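Local coordinates for type II restriction enzyme ngomi (Neisseria gonorrhoeae, PDB 1FIU), which recognises the double-stranded DNA sequence 5'-GCCGGC-3' as a homotetramer and cleaves it after the first G in a magnesium-dependent reaction, at the interface of chains A and B. Sequence-based numbering; all coordinates share one arbitrary frame. Chains: chain A/B, Type II restriction enzyme ngomi.

The interface of chains A and B. Residues chain A 125-126, 128-132; chain B 233-235, 267, 271, 273.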
# COMPACT_ATOMS: atom_id res chain seq x y z
N PRO A 125 22.35 -11.66 2.92
CA PRO A 125 21.25 -12.37 3.59
C PRO A 125 19.92 -11.62 3.87
O PRO A 125 19.02 -11.66 3.05
CB PRO A 125 21.93 -12.88 4.88
CG PRO A 125 23.26 -12.07 4.95
CD PRO A 125 23.63 -12.04 3.51
N GLU A 126 19.79 -10.94 5.02
CA GLU A 126 18.53 -10.24 5.33
C GLU A 126 18.22 -9.12 4.36
O GLU A 126 17.22 -8.39 4.51
CB GLU A 126 18.51 -9.72 6.77
CG GLU A 126 17.10 -9.34 7.27
CD GLU A 126 16.90 -9.65 8.75
OE1 GLU A 126 17.92 -9.63 9.49
OE2 GLU A 126 15.74 -9.89 9.19
N ALA A 128 18.20 -10.03 1.27
CA ALA A 128 17.37 -10.93 0.48
C ALA A 128 16.03 -11.22 1.14
O ALA A 128 14.99 -11.21 0.48
CB ALA A 128 18.13 -12.24 0.22
N ALA A 129 16.05 -11.48 2.44
CA ALA A 129 14.80 -11.78 3.15
C ALA A 129 13.83 -10.60 3.14
O ALA A 129 12.62 -10.78 2.96
CB ALA A 129 15.11 -12.19 4.59
N ALA A 130 14.38 -9.40 3.32
CA ALA A 130 13.60 -8.17 3.37
C ALA A 130 13.11 -7.67 2.01
O ALA A 130 11.96 -7.26 1.85
CB ALA A 130 14.41 -7.07 4.06
N LEU A 131 14.00 -7.71 1.02
CA LEU A 131 13.67 -7.25 -0.33
C LEU A 131 12.78 -8.26 -1.05
O LEU A 131 11.88 -7.89 -1.81
CB LEU A 131 14.96 -7.02 -1.13
CG LEU A 131 16.00 -6.09 -0.50
CD1 LEU A 131 17.33 -6.20 -1.25
CD2 LEU A 131 15.48 -4.65 -0.52
N GLY A 132 13.02 -9.54 -0.81
CA GLY A 132 12.24 -10.56 -1.46
C GLY A 132 12.81 -10.87 -2.83
O GLY A 132 13.96 -10.55 -3.10
N LEU B 233 9.17 -14.51 1.03
CA LEU B 233 10.02 -13.35 0.82
C LEU B 233 9.18 -12.09 0.69
O LEU B 233 8.04 -12.13 0.23
CB LEU B 233 10.88 -13.53 -0.43
CG LEU B 233 11.91 -14.66 -0.36
CD1 LEU B 233 12.58 -14.75 -1.73
CD2 LEU B 233 12.93 -14.42 0.73
N GLY B 234 9.77 -10.98 1.10
CA GLY B 234 9.09 -9.70 1.02
C GLY B 234 8.41 -9.45 2.36
O GLY B 234 8.21 -10.38 3.15
N THR B 235 8.10 -8.19 2.62
CA THR B 235 7.42 -7.82 3.86
C THR B 235 6.27 -6.90 3.51
O THR B 235 6.21 -6.34 2.40
CB THR B 235 8.35 -7.07 4.85
OG1 THR B 235 8.93 -5.93 4.20
CG2 THR B 235 9.44 -8.00 5.35
N ILE B 267 18.27 -18.05 4.05
CA ILE B 267 17.96 -16.65 3.83
C ILE B 267 16.58 -16.40 4.45
O ILE B 267 16.39 -15.43 5.17
CB ILE B 267 17.94 -16.32 2.34
CG1 ILE B 267 19.38 -16.22 1.82
CG2 ILE B 267 17.16 -15.02 2.08
CD1 ILE B 267 19.46 -16.02 0.34
N GLY B 271 16.47 -14.68 7.94
CA GLY B 271 15.81 -13.42 7.62
C GLY B 271 14.42 -13.28 8.24
O GLY B 271 13.66 -12.40 7.83
N ARG B 273 11.59 -14.87 7.96
CA ARG B 273 10.46 -15.02 7.04
C ARG B 273 9.85 -16.42 7.13
O ARG B 273 8.73 -16.66 6.66
CB ARG B 273 10.90 -14.77 5.58
CG ARG B 273 11.60 -13.44 5.32
CD ARG B 273 10.92 -12.30 6.07
NE ARG B 273 9.61 -11.94 5.53
CZ ARG B 273 8.53 -11.76 6.31
NH1 ARG B 273 8.63 -11.92 7.63
NH2 ARG B 273 7.38 -11.40 5.76
O HOH W 1 9.27 -6.15 0.72
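The guanidinium of B:Arg273 carries the methyl CG2 of B:Thr235 over one face, 3.7 Å above the plane and displaced toward its rim. At its edge, NH2 of B:Arg273 donates to the carbonyl O of B:Gly234 at 2.9 Å, near the guanidinium plane. With a C=O...N angle of 152° and the donor in the carbonyl plane, this bond is well placed on the acceptor side but bent at the hydrogen (144°); NE adds a weak one to the same oxygen. Bends at chi2 and chi3 turn the tip of B:Arg273 toward the 234-235 loop of its own chain, so that mainly its aliphatic stem, CG and CD, lies against A:Ala129, CG 3.8 Å from its CB and also near its carbonyl O.

That alanine methyl points at the end of a chain B helix, where CB of A:Ala129 meets CA of B:Gly271 at 3.3 Å, a close approach to a residue without a side chain. Alongside, B:Ile267 extends its CG2 branch, anti to the backbone N, to CB of A:Ala128 at 3.5 Å, a snug methyl-to-methyl contact; its CD1 reaches the same methyl more loosely. Beside it, toward the C-terminal end of the chain A helix, B:Leu233 sets CB against CA of A:Gly132 and CD2 toward CA of A:Ala129.

Polar links across the contact involve main-chain atoms. The amide N of B:Gly234 makes a weak hydrogen bond to the carbonyl O of A:Ala129, 3.4 Å long though fairly straight (162° at H). Next to it, a water bridges the carbonyl O of A:Ala130 and the amide N of B:Thr235, lying 3.0 Å from the latter. The alanines and glycines probably allow the two backbones to come this close.

Within the fold, helix 125-131 of chain A and the following A:Gly132 pack against the C-terminal end of helix 259-270 of chain B and the loop after helix 225-232. The two-fold axis repeats this patch with the chains exchanged, joining two subunits of the homotetramer.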